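Local coordinates for protein SYE1 (Shewanella oneidensis, PDB 4AWS) that binds flavin mononucleotide and, like its old yellow enzyme relatives, probably reduces activated carbon-carbon double bonds with electrons from NADH or NADPH, at residues A[25-30]-A[55-60]; A[40-45]-A[84-89]; A[46-51]-A[327-332]; A[182-187]-A[231-236]. The protein carries 1 engineered substitution. All coordinates share one frame; numbering follows the deposited sequence.

Overall arrangement
Following the chain from the N terminus, contact 1 comes first, joining the loop after barrel strand 20-22 to the neighbouring strand 53-60 beside the flavin. Contact 2 crosses it: helix 39-46, inside the loop that contact 1 closes, pairs with helix 77-92 beyond it, and Tyr-45 bonds back to Glu-57. Contact 3 alternates with both and spans 275 residues, tying the turn before strand 53-60 to the start of helix 331-337, so that early and late parts of the TIM barrel meet. Contact 4, nested within that span, joins the loop leaving strand 177-181 to the end of strand 230-234 and reaches the same flavin as contact 1.

Contact 1: A[25-30]-A[55-60]; sequences LTRSRA and VSEGTQ. Engineered in segment 25-30: Leu-25 (natural residue Met). With FMN (flavin mononucleotide), chain B.
Glu-57 reaches across from strand 53-60 to Arg-27 N, which donates to OE1 at 3.1 Å with an N-H...O angle of 160°, coming from above the carboxylate plane. The torsion that places the carboxylate here sets CG between the backbone N and the carbonyl carbon (chi1 64°), and the chain runs extended beyond it. Two waters widen the grip: each donates to OE1 and accepts from the loop, one from Ser-28 N, the other from Arg-29 N. Three successive backbone N-H groups are thus tied, directly or through water, to one buried carboxylate oxygen, while OE2 is bonded to Tyr-45 OH. Another water donates to both Thr-26 OG1 and Gly-58 O.

Beyond these bonds the segments touch by van der Waals contact, Glu-57 CB lying 3.3 Å from Leu-25 O.

The flavin is held by both segments. Thr-26 OG1 donates to FMN O4 at 2.7 Å, and Gly-58 N gives the same oxygen a longer, nearly straight bond of 3.1 Å (165°), a double grip likely to draw electron density toward O4. The engineered Leu-25 lays CD2 3.6 Å from FMN C9, and its CA sits 3.5 Å from FMN N5.

Thr-26 and Gly-58 are two of the residues that bind FMN in this barrel. Leu-25 also touches Tyr-44 of helix 39-46 and Ile-326 of helix 323-327, while Thr-26 meets Trp-102 of strand 96-102. The contact therefore lies between the loop leaving strand 20-22 and strand 53-60, with helix 39-46 packed against both.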
# COMPACT_ATOMS: atom_id res chain seq x y z
N LEU A 25 1.83 3.90 5.00
CA LEU A 25 1.13 4.94 5.76
C LEU A 25 1.41 6.31 5.09
O LEU A 25 2.42 6.94 5.35
CB LEU A 25 1.56 4.98 7.21
CG LEU A 25 1.28 3.68 7.99
CD1 LEU A 25 2.25 3.58 9.18
CD2 LEU A 25 -0.19 3.61 8.39
N THR A 26 0.46 6.74 4.26
CA THR A 26 0.52 8.10 3.70
C THR A 26 0.61 9.14 4.81
O THR A 26 -0.24 9.18 5.69
CB THR A 26 -0.77 8.31 2.89
OG1 THR A 26 -0.72 7.53 1.69
CG2 THR A 26 -0.99 9.76 2.45
N ARG A 27 1.63 9.98 4.71
CA ARG A 27 1.83 11.07 5.68
C ARG A 27 1.80 12.44 5.03
O ARG A 27 1.78 13.48 5.73
CB ARG A 27 3.12 10.91 6.48
CG ARG A 27 3.27 9.53 7.13
CD ARG A 27 2.08 9.10 8.02
NE ARG A 27 1.84 10.10 9.07
CZ ARG A 27 2.53 10.19 10.21
NH1 ARG A 27 3.45 9.30 10.50
NH2 ARG A 27 2.28 11.18 11.03
N SER A 28 1.80 12.51 3.70
CA SER A 28 1.69 13.79 2.97
C SER A 28 2.69 14.81 3.47
O SER A 28 2.35 15.97 3.75
CB SER A 28 0.25 14.27 2.99
OG SER A 28 -0.57 13.41 2.22
N ARG A 29 3.96 14.39 3.52
CA ARG A 29 5.08 15.23 3.97
C ARG A 29 6.02 15.55 2.82
O ARG A 29 7.12 16.11 3.08
CB ARG A 29 5.86 14.56 5.10
CG ARG A 29 5.07 14.19 6.36
CD ARG A 29 4.48 15.42 6.99
NE ARG A 29 4.30 15.43 8.45
CZ ARG A 29 3.30 14.92 9.13
NH1 ARG A 29 2.41 14.13 8.55
NH2 ARG A 29 3.22 15.14 10.44
N ALA A 30 5.72 15.20 1.59
CA ALA A 30 6.70 15.37 0.51
C ALA A 30 6.97 16.85 0.23
O ALA A 30 6.08 17.70 0.31
CB ALA A 30 6.23 14.66 -0.75
N VAL A 55 7.11 -1.13 4.34
CA VAL A 55 6.51 -0.82 3.05
C VAL A 55 6.24 0.68 3.07
O VAL A 55 5.60 1.20 3.98
CB VAL A 55 5.22 -1.60 2.79
CG1 VAL A 55 4.80 -1.37 1.34
CG2 VAL A 55 5.39 -3.07 3.08
N SER A 56 6.78 1.41 2.07
CA SER A 56 6.56 2.83 2.03
C SER A 56 5.09 3.16 1.91
O SER A 56 4.27 2.40 1.38
CB SER A 56 7.29 3.46 0.83
OG SER A 56 6.58 3.32 -0.40
N GLU A 57 4.75 4.37 2.33
CA GLU A 57 3.52 5.04 1.92
C GLU A 57 3.36 4.91 0.41
O GLU A 57 4.33 4.88 -0.35
CB GLU A 57 3.57 6.49 2.34
CG GLU A 57 4.63 7.37 1.71
CD GLU A 57 4.95 8.49 2.71
OE1 GLU A 57 4.14 9.43 2.93
OE2 GLU A 57 6.03 8.44 3.33
N GLY A 58 2.10 4.96 -0.03
CA GLY A 58 1.87 4.96 -1.46
C GLY A 58 2.64 6.08 -2.13
O GLY A 58 2.68 7.23 -1.69
N THR A 59 3.23 5.73 -3.27
CA THR A 59 4.02 6.70 -4.06
C THR A 59 3.51 6.66 -5.50
O THR A 59 3.54 5.61 -6.16
CB THR A 59 5.52 6.46 -3.82
OG1 THR A 59 6.28 7.46 -4.51
CG2 THR A 59 6.05 5.12 -4.26
N GLN A 60 3.01 7.78 -5.97
CA GLN A 60 2.32 7.79 -7.25
C GLN A 60 3.30 7.57 -8.39
O GLN A 60 4.41 8.10 -8.45
CB GLN A 60 1.51 9.08 -7.44
CG GLN A 60 2.30 10.39 -7.44
CD GLN A 60 2.39 11.02 -6.09
OE1 GLN A 60 2.10 10.37 -5.06
NE2 GLN A 60 2.80 12.27 -6.02
N1 FMN B . -2.63 1.72 3.11
C2 FMN B . -2.04 1.63 1.90
O2 FMN B . -2.04 0.57 1.23
N3 FMN B . -1.35 2.71 1.40
C4 FMN B . -1.21 3.92 2.05
O4 FMN B . -0.50 4.81 1.56
C4A FMN B . -1.94 4.03 3.26
N5 FMN B . -1.89 5.22 3.96
C5A FMN B . -2.41 5.23 5.24
C6 FMN B . -2.28 6.34 6.03
C7 FMN B . -2.70 6.39 7.36
C7M FMN B . -2.39 7.62 8.19
C8 FMN B . -3.32 5.28 7.90
C8M FMN B . -3.74 5.26 9.31
C9 FMN B . -3.49 4.12 7.12
C9A FMN B . -3.05 4.08 5.78
N10 FMN B . -3.13 2.91 5.01
C10 FMN B . -2.57 2.86 3.76
C1' FMN B . -3.68 1.68 5.64
C2' FMN B . -2.67 1.00 6.54
O2' FMN B . -1.58 0.43 5.80
C3' FMN B . -3.29 -0.15 7.34
O3' FMN B . -3.70 -1.21 6.47
C4' FMN B . -4.47 0.23 8.21
O4' FMN B . -4.20 1.45 8.94
C5' FMN B . -4.93 -0.88 9.13
O5' FMN B . -3.90 -1.26 10.05
P FMN B . -3.93 -0.68 11.59
O1P FMN B . -3.65 0.80 11.50
O2P FMN B . -5.33 -0.97 12.15
O3P FMN B . -2.82 -1.45 12.27
O HOH W 1 4.73 3.23 5.66
O HOH W 2 1.35 8.56 0.24
O HOH W 3 2.33 10.64 1.64
O HOH W 4 5.18 11.89 3.06

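Contact 2: A[40-45]-A[84-89]; sequences MMAIYY and RIVTEA. With BOG (octyl beta-D-glucopyranoside), chain E.
Ile-85 opens the contact along helix 77-92, bringing its CG2 branch to 3.9 Å from Ala-42 CB. The octyl tail of a bound detergent comes alongside: its C7' lies 3.7 Å from Ala-42 CB, and its C8' approaches the same Ile-85 methyl.

Val-86 does most of the work, splitting its two methyls between different neighbours. CG1, anti to the backbone N (chi1 174°), approaches the Tyr-45 ring obliquely and lies 3.6 Å from CD2. CG2 turns to the backbone of the other helix, 3.8 Å from Ala-42 N, and also faces Met-41 CB. Ala-42 answers with its own methyl, 3.7 Å from Val-86 CA, where the backbones approach most closely, their CA atoms 4.1 Å apart. With an alanine in place of Val-86 both methyls are gone, and a gap between the helices is likely to open, the Tyr-45 ring losing its neighbour.

One turn on, Ala-89 sets CB 3.9 Å from Ala-42 O and near Ala-42 CB, so that small residues meet on both helices. The segment axes approach to 8.2 Å and cross at -26°, an almost parallel pairing of the first two helices of the barrel's outer layer.

Tyr-45 also packs on Ile-54 and Ser-56 of strand 53-60, while Tyr-44 CD2 lies over one face of its ring. No hydrogen bond joins the two segments themselves. The helices meet through methyls and an aromatic ring, so shape complementarity and exclusion of water probably account for their association, and the octyl chain lies along the same apolar surface, touching Ala-42, Ile-43 and Ile-85.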
# COMPACT_ATOMS: atom_id res chain seq x y z
N MET A 40 13.10 14.60 6.47
CA MET A 40 12.23 14.27 7.57
C MET A 40 11.64 12.87 7.37
O MET A 40 11.50 12.12 8.32
CB MET A 40 11.14 15.29 7.90
CG MET A 40 10.00 15.43 6.91
SD MET A 40 8.75 16.62 7.49
CE MET A 40 9.68 18.14 7.43
N MET A 41 11.29 12.56 6.13
CA MET A 41 10.77 11.21 5.85
C MET A 41 11.84 10.17 6.09
O MET A 41 11.56 9.08 6.63
CB MET A 41 10.26 11.14 4.43
CG MET A 41 9.00 11.98 4.22
SD MET A 41 8.59 12.21 2.49
CE MET A 41 8.40 10.49 1.94
N ALA A 42 13.09 10.43 5.68
CA ALA A 42 14.15 9.49 5.92
C ALA A 42 14.36 9.22 7.41
O ALA A 42 14.55 8.06 7.82
CB ALA A 42 15.45 9.97 5.25
N ILE A 43 14.33 10.28 8.22
CA ILE A 43 14.43 10.11 9.68
C ILE A 43 13.28 9.26 10.19
O ILE A 43 13.47 8.32 10.98
CB ILE A 43 14.47 11.49 10.36
CG1 ILE A 43 15.76 12.25 10.03
CG2 ILE A 43 14.31 11.34 11.88
CD1 ILE A 43 15.74 13.70 10.40
N TYR A 44 12.08 9.61 9.78
CA TYR A 44 10.86 8.90 10.18
C TYR A 44 10.94 7.40 9.92
O TYR A 44 10.65 6.59 10.78
CB TYR A 44 9.72 9.54 9.46
CG TYR A 44 8.42 8.78 9.36
CD1 TYR A 44 7.58 8.61 10.46
CD2 TYR A 44 8.04 8.24 8.14
CE1 TYR A 44 6.40 7.90 10.33
CE2 TYR A 44 6.84 7.57 7.98
CZ TYR A 44 6.03 7.40 9.08
OH TYR A 44 4.79 6.80 8.98
N TYR A 45 11.31 7.02 8.69
CA TYR A 45 11.40 5.61 8.36
C TYR A 45 12.54 4.97 9.12
O TYR A 45 12.39 3.83 9.61
CB TYR A 45 11.51 5.42 6.88
CG TYR A 45 10.23 5.59 6.09
CD1 TYR A 45 9.21 4.65 6.18
CD2 TYR A 45 10.06 6.65 5.23
CE1 TYR A 45 8.05 4.78 5.45
CE2 TYR A 45 8.89 6.77 4.48
CZ TYR A 45 7.89 5.84 4.60
OH TYR A 45 6.74 5.91 3.83
N ARG A 84 16.07 7.75 -2.45
CA ARG A 84 17.35 7.18 -2.12
C ARG A 84 17.83 7.65 -0.76
O ARG A 84 18.49 6.86 -0.06
CB ARG A 84 18.37 7.57 -3.22
CG ARG A 84 19.80 7.01 -2.99
CD ARG A 84 19.83 5.49 -3.09
NE ARG A 84 21.13 4.89 -2.94
CZ ARG A 84 22.04 4.82 -3.88
NH1 ARG A 84 21.79 5.34 -5.09
NH2 ARG A 84 23.20 4.22 -3.62
N ILE A 85 17.57 8.87 -0.37
CA ILE A 85 17.99 9.24 0.98
C ILE A 85 17.24 8.39 2.01
O ILE A 85 17.84 7.96 2.99
CB ILE A 85 17.80 10.74 1.22
CG1 ILE A 85 18.61 11.60 0.23
CG2 ILE A 85 18.15 11.06 2.67
CD1 ILE A 85 18.16 13.05 0.36
N VAL A 86 15.95 8.15 1.79
CA VAL A 86 15.18 7.27 2.68
C VAL A 86 15.76 5.88 2.71
O VAL A 86 15.97 5.30 3.79
CB VAL A 86 13.70 7.27 2.27
CG1 VAL A 86 12.94 6.24 3.12
CG2 VAL A 86 13.08 8.64 2.37
N THR A 87 15.98 5.26 1.55
CA THR A 87 16.43 3.88 1.56
C THR A 87 17.84 3.77 2.13
O THR A 87 18.12 2.79 2.83
CB THR A 87 16.32 3.19 0.19
OG1 THR A 87 17.31 3.75 -0.67
CG2 THR A 87 14.93 3.30 -0.38
N GLU A 88 18.70 4.74 1.88
CA GLU A 88 20.03 4.72 2.51
C GLU A 88 19.92 4.75 4.03
O GLU A 88 20.63 4.02 4.73
CB GLU A 88 20.89 5.86 2.00
CG GLU A 88 21.39 5.64 0.61
CD GLU A 88 22.33 4.47 0.43
OE1 GLU A 88 23.25 4.32 1.28
OE2 GLU A 88 22.12 3.69 -0.52
N ALA A 89 19.03 5.63 4.53
CA ALA A 89 18.87 5.72 5.98
C ALA A 89 18.36 4.42 6.58
O ALA A 89 18.83 3.94 7.62
CB ALA A 89 17.96 6.87 6.31
C1 BOG E . 17.36 6.62 15.29
O1 BOG E . 17.79 7.64 14.37
C2 BOG E . 18.57 6.41 16.21
O2 BOG E . 19.72 5.93 15.52
C3 BOG E . 18.17 5.46 17.36
O3 BOG E . 19.27 5.31 18.24
C4 BOG E . 17.07 6.21 18.12
O4 BOG E . 16.72 5.63 19.36
C5 BOG E . 15.90 6.44 17.15
O5 BOG E . 16.30 7.25 16.05
C6 BOG E . 14.93 7.31 17.99
O6 BOG E . 13.67 7.15 17.40
C1' BOG E . 16.91 7.54 13.24
C2' BOG E . 17.39 8.54 12.20
C3' BOG E . 18.65 8.17 11.48
C4' BOG E . 19.28 9.36 10.73
C5' BOG E . 18.50 9.56 9.43
C6' BOG E . 19.02 10.82 8.70
C7' BOG E . 18.25 10.96 7.39
C8' BOG E . 18.69 12.19 6.58

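Contact 3: A[46-51]-A[327-332]; sequences AQRASA and ANPDLP. With BOG (octyl beta-D-glucopyranoside), chain E.
Pro-329 sets its CB over one face of the Arg-48 guanidinium, 3.7 Å above the plane and offset toward the rim. Arg-48 comes in with CG beside the backbone N (chi1 -71°) and its chain extended from CG to NE, so the aliphatic part passes the proline too: CG lies 3.8 Å from Pro-329 CA. The flat group is held in place by carbonyl oxygens: NE is bonded to Phe-325 O, NH2 to Ile-326 O and NH1 to Tyr-44 O. A leucine in place of Arg-48 would probably leave these three carbonyls without their donors and Pro-329 without the flat surface beneath it.

The backbones also touch. Arg-48 CA points its hydrogen at Pro-329 O in a nearly linear CA-H...O contact (C...O 3.6 Å, 172° at H). Gln-47 O, an acceptor like Pro-329 O, lies 3.2 Å from it, so this pair contributes no bond. Gln-47 CB meets Pro-329 CB at 4.0 Å.

Farther along, Ser-50 meets Pro-332. OG, between the backbone N and the carbonyl carbon (chi1 68°), sits 3.4 Å from Pro-332 CG and equally near its CD, a hydroxyl oxygen set against two methylene carbons of the ring.

Overlapping type I turns, Ala-46 to Ala-49 and Arg-48 to Ala-51, shape the first segment, and a third, Asn-328 to Leu-331, leads into helix 331-337. The arrangement belongs to the closing of a TIM barrel: the turn that feeds strand 53-60 is fastened to the linker between helices 323-327 and 331-337, which follow the last barrel strand.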
# COMPACT_ATOMS: atom_id res chain seq x y z
N ALA A 46 13.70 5.62 9.21
CA ALA A 46 14.84 5.01 9.90
C ALA A 46 14.53 4.81 11.38
O ALA A 46 15.03 3.82 11.96
CB ALA A 46 16.08 5.89 9.71
N GLN A 47 13.74 5.67 11.99
CA GLN A 47 13.32 5.47 13.37
C GLN A 47 12.51 4.19 13.58
O GLN A 47 12.43 3.72 14.70
CB GLN A 47 12.43 6.62 13.82
CG GLN A 47 13.16 7.95 14.10
CD GLN A 47 12.26 9.06 14.52
OE1 GLN A 47 12.77 10.11 15.07
NE2 GLN A 47 11.05 8.99 14.32
N ARG A 48 11.92 3.66 12.52
CA ARG A 48 11.01 2.52 12.56
C ARG A 48 11.64 1.26 11.97
O ARG A 48 10.97 0.24 11.77
CB ARG A 48 9.70 2.92 11.89
CG ARG A 48 8.94 3.91 12.76
CD ARG A 48 7.90 4.78 12.06
NE ARG A 48 7.26 5.67 13.02
CZ ARG A 48 7.86 6.70 13.58
NH1 ARG A 48 8.98 7.12 13.16
NH2 ARG A 48 7.26 7.34 14.59
N ALA A 49 12.95 1.30 11.73
CA ALA A 49 13.66 0.23 11.04
C ALA A 49 13.94 -1.01 11.87
O ALA A 49 14.58 -1.95 11.39
CB ALA A 49 14.95 0.79 10.40
N SER A 50 13.43 -1.08 13.10
CA SER A 50 13.39 -2.34 13.82
C SER A 50 12.27 -3.24 13.35
O SER A 50 12.23 -4.42 13.74
CB SER A 50 13.36 -2.13 15.33
OG SER A 50 12.14 -1.55 15.71
N ALA A 51 11.37 -2.75 12.49
CA ALA A 51 10.46 -3.62 11.77
C ALA A 51 11.26 -4.66 11.00
O ALA A 51 12.38 -4.44 10.58
CB ALA A 51 9.63 -2.81 10.81
N ALA A 327 2.85 6.13 16.16
CA ALA A 327 3.13 6.70 17.46
C ALA A 327 4.21 6.01 18.26
O ALA A 327 4.60 6.50 19.30
CB ALA A 327 1.84 6.74 18.26
N ASN A 328 4.69 4.86 17.77
CA ASN A 328 5.64 4.04 18.51
C ASN A 328 6.78 3.66 17.57
O ASN A 328 6.71 2.63 16.89
CB ASN A 328 4.97 2.79 19.08
CG ASN A 328 3.88 3.17 20.06
OD1 ASN A 328 4.14 3.38 21.23
ND2 ASN A 328 2.66 3.26 19.54
N PRO A 329 7.83 4.47 17.49
CA PRO A 329 8.90 4.14 16.52
C PRO A 329 9.55 2.82 16.84
O PRO A 329 10.02 2.09 15.95
CB PRO A 329 9.84 5.35 16.64
CG PRO A 329 9.58 5.89 18.00
CD PRO A 329 8.11 5.74 18.21
N ASP A 330 9.61 2.49 18.14
CA ASP A 330 10.12 1.26 18.72
C ASP A 330 9.00 0.25 18.99
O ASP A 330 9.04 -0.51 19.96
CB ASP A 330 10.90 1.53 20.01
CG ASP A 330 10.11 2.22 21.07
OD1 ASP A 330 9.04 2.83 20.79
OD2 ASP A 330 10.56 2.18 22.25
N LEU A 331 7.99 0.22 18.11
CA LEU A 331 6.88 -0.69 18.31
C LEU A 331 7.35 -2.12 18.54
O LEU A 331 6.81 -2.77 19.47
CB LEU A 331 5.91 -0.63 17.11
CG LEU A 331 4.69 -1.53 17.28
CD1 LEU A 331 3.79 -1.11 18.41
CD2 LEU A 331 3.90 -1.58 15.99
N PRO A 332 8.29 -2.69 17.79
CA PRO A 332 8.69 -4.10 18.05
C PRO A 332 9.13 -4.31 19.49
O PRO A 332 8.69 -5.27 20.15
CB PRO A 332 9.75 -4.35 17.00
CG PRO A 332 9.37 -3.43 15.86
CD PRO A 332 8.95 -2.17 16.57
C1 BOG E . 17.36 6.62 15.29
O1 BOG E . 17.79 7.64 14.37
C2 BOG E . 18.57 6.41 16.21
O2 BOG E . 19.72 5.93 15.52
C3 BOG E . 18.17 5.46 17.36
O3 BOG E . 19.27 5.31 18.24
C4 BOG E . 17.07 6.21 18.12
O4 BOG E . 16.72 5.63 19.36
C5 BOG E . 15.90 6.44 17.15
O5 BOG E . 16.30 7.25 16.05
C6 BOG E . 14.93 7.31 17.99
O6 BOG E . 13.67 7.15 17.40
C1' BOG E . 16.91 7.54 13.24
C2' BOG E . 17.39 8.54 12.20
C3' BOG E . 18.65 8.17 11.48
C4' BOG E . 19.28 9.36 10.73
C5' BOG E . 18.50 9.56 9.43
C6' BOG E . 19.02 10.82 8.70
C7' BOG E . 18.25 10.96 7.39
C8' BOG E . 18.69 12.19 6.58

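Contact 4: A[182-187]-A[231-236]; sequences AANGYL and GVRLAP. With FMN (flavin mononucleotide), chain B.
Ala-182 and Ala-183 fit closely against strand 230-234, while the chain beyond Asn-184 turns away from it. In the tight part, Ala-182 N donates to Arg-233 O at 3.0 Å, though bent (131° at the hydrogen). The Ala-182 methyl packs 3.8 Å from Leu-234 CD2 and also meets Val-232 CG1. Ala-183 CB presses on the backbone beside it, 3.5 Å from Leu-234 C, and faces the Ala-235 methyl. Residues this small are consistent with so close an approach, the CA atoms of Ala-183 and Leu-234 being 4.3 Å apart.

In the looser part a water bridges the segments, and the cofactor lies beside both. The water donates to Ala-182 O and accepts from Ala-235 N, linking backbone groups that do not meet directly. Asn-184 OD1 lies 3.5 Å from Ala-235 CB, while ND2 comes near FMN N1 at 3.7 Å. A type I' turn from Ala-183 to Tyr-186 then carries the loop off, and the Tyr-186 ring takes Asn-184 O over one face.

Arg-233 leaves the strand with CG anti to the backbone N (chi1 -157°) and its chain extended to NE, bringing the guanidinium to the flavin. NH1 donates to FMN O2 at 2.8 Å, and also to O2', while NH2 reaches FMN O3' at 2.8 Å. Pyrimidine end and ribityl chain are thus gripped by one group, whose positive charge would probably stabilise negative charge on the reduced flavin. This is the C-terminal mouth of the TIM barrel, where adjacent strand ends line the FMN site as in old yellow enzymes.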
# COMPACT_ATOMS: atom_id res chain seq x y z
N ALA A 182 -3.05 -2.72 -4.96
CA ALA A 182 -4.23 -3.18 -5.66
C ALA A 182 -5.42 -3.29 -4.70
O ALA A 182 -6.38 -4.01 -4.97
CB ALA A 182 -3.97 -4.49 -6.38
N ALA A 183 -5.39 -2.49 -3.66
CA ALA A 183 -6.31 -2.51 -2.54
C ALA A 183 -7.00 -1.16 -2.37
O ALA A 183 -6.85 -0.24 -3.18
CB ALA A 183 -5.56 -2.95 -1.26
N ASN A 184 -7.80 -1.07 -1.32
CA ASN A 184 -8.41 0.09 -0.72
C ASN A 184 -9.08 1.01 -1.74
O ASN A 184 -9.10 2.22 -1.60
CB ASN A 184 -7.45 0.82 0.21
CG ASN A 184 -6.96 -0.08 1.29
OD1 ASN A 184 -7.53 -1.15 1.55
ND2 ASN A 184 -5.88 0.30 1.98
N GLY A 185 -9.74 0.44 -2.70
CA GLY A 185 -10.56 1.13 -3.63
C GLY A 185 -9.85 1.89 -4.73
O GLY A 185 -10.51 2.67 -5.45
N TYR A 186 -8.55 1.68 -4.91
CA TYR A 186 -7.76 2.44 -5.90
C TYR A 186 -7.88 1.78 -7.27
O TYR A 186 -8.75 0.96 -7.53
CB TYR A 186 -6.36 2.70 -5.34
CG TYR A 186 -6.46 3.54 -4.09
CD1 TYR A 186 -6.97 4.84 -4.14
CD2 TYR A 186 -6.04 3.07 -2.86
CE1 TYR A 186 -7.06 5.63 -3.00
CE2 TYR A 186 -6.12 3.84 -1.72
CZ TYR A 186 -6.64 5.12 -1.78
OH TYR A 186 -6.72 5.85 -0.64
N LEU A 187 -7.04 2.21 -8.24
CA LEU A 187 -7.32 1.93 -9.63
C LEU A 187 -7.50 0.44 -9.92
O LEU A 187 -8.48 0.02 -10.56
CB LEU A 187 -6.23 2.49 -10.57
CG LEU A 187 -6.51 2.26 -12.04
CD1 LEU A 187 -7.77 2.96 -12.53
CD2 LEU A 187 -5.28 2.66 -12.85
N GLY A 231 5.65 -7.61 -4.37
CA GLY A 231 4.52 -7.96 -3.52
C GLY A 231 3.29 -7.25 -4.04
O GLY A 231 3.37 -6.30 -4.83
N VAL A 232 2.10 -7.71 -3.61
CA VAL A 232 0.85 -7.12 -4.00
C VAL A 232 -0.05 -7.00 -2.78
O VAL A 232 -0.12 -7.92 -1.98
CB VAL A 232 0.13 -7.95 -5.10
CG1 VAL A 232 -1.21 -7.39 -5.44
CG2 VAL A 232 1.01 -8.08 -6.34
N ARG A 233 -0.75 -5.87 -2.68
CA ARG A 233 -1.73 -5.64 -1.62
C ARG A 233 -3.15 -5.71 -2.20
O ARG A 233 -3.44 -5.10 -3.22
CB ARG A 233 -1.52 -4.26 -0.94
CG ARG A 233 -2.11 -4.25 0.45
CD ARG A 233 -1.76 -3.00 1.24
NE ARG A 233 -1.90 -3.31 2.66
CZ ARG A 233 -2.06 -2.42 3.65
NH1 ARG A 233 -2.36 -1.18 3.41
NH2 ARG A 233 -2.03 -2.86 4.91
N LEU A 234 -4.01 -6.46 -1.50
CA LEU A 234 -5.43 -6.62 -1.82
C LEU A 234 -6.29 -6.31 -0.63
O LEU A 234 -5.85 -6.47 0.52
CB LEU A 234 -5.74 -8.06 -2.31
CG LEU A 234 -5.00 -8.53 -3.56
CD1 LEU A 234 -5.37 -10.00 -3.85
CD2 LEU A 234 -5.33 -7.66 -4.78
N ALA A 235 -7.55 -5.94 -0.86
CA ALA A 235 -8.55 -5.66 0.16
C ALA A 235 -9.85 -6.36 -0.20
O ALA A 235 -10.74 -5.80 -0.82
CB ALA A 235 -8.80 -4.17 0.29
N PRO A 236 -9.95 -7.67 0.15
CA PRO A 236 -11.14 -8.43 -0.33
C PRO A 236 -12.46 -7.93 0.18
O PRO A 236 -13.45 -8.02 -0.56
CB PRO A 236 -10.83 -9.85 0.19
CG PRO A 236 -9.35 -9.92 0.27
CD PRO A 236 -8.93 -8.52 0.77
N1 FMN B . -2.63 1.72 3.11
C2 FMN B . -2.04 1.63 1.90
O2 FMN B . -2.04 0.57 1.23
N3 FMN B . -1.35 2.71 1.40
C4 FMN B . -1.21 3.92 2.05
O4 FMN B . -0.50 4.81 1.56
C4A FMN B . -1.94 4.03 3.26
N5 FMN B . -1.89 5.22 3.96
C5A FMN B . -2.41 5.23 5.24
C6 FMN B . -2.28 6.34 6.03
C7 FMN B . -2.70 6.39 7.36
C7M FMN B . -2.39 7.62 8.19
C8 FMN B . -3.32 5.28 7.90
C8M FMN B . -3.74 5.26 9.31
C9 FMN B . -3.49 4.12 7.12
C9A FMN B . -3.05 4.08 5.78
N10 FMN B . -3.13 2.91 5.01
C10 FMN B . -2.57 2.86 3.76
C1' FMN B . -3.68 1.68 5.64
C2' FMN B . -2.67 1.00 6.54
O2' FMN B . -1.58 0.43 5.80
C3' FMN B . -3.29 -0.15 7.34
O3' FMN B . -3.70 -1.21 6.47
C4' FMN B . -4.47 0.23 8.21
O4' FMN B . -4.20 1.45 8.94
C5' FMN B . -4.93 -0.88 9.13
O5' FMN B . -3.90 -1.26 10.05
P FMN B . -3.93 -0.68 11.59
O1P FMN B . -3.65 0.80 11.50
O2P FMN B . -5.33 -0.97 12.15
O3P FMN B . -2.82 -1.45 12.27
O HOH W 5 -8.33 -5.40 -3.55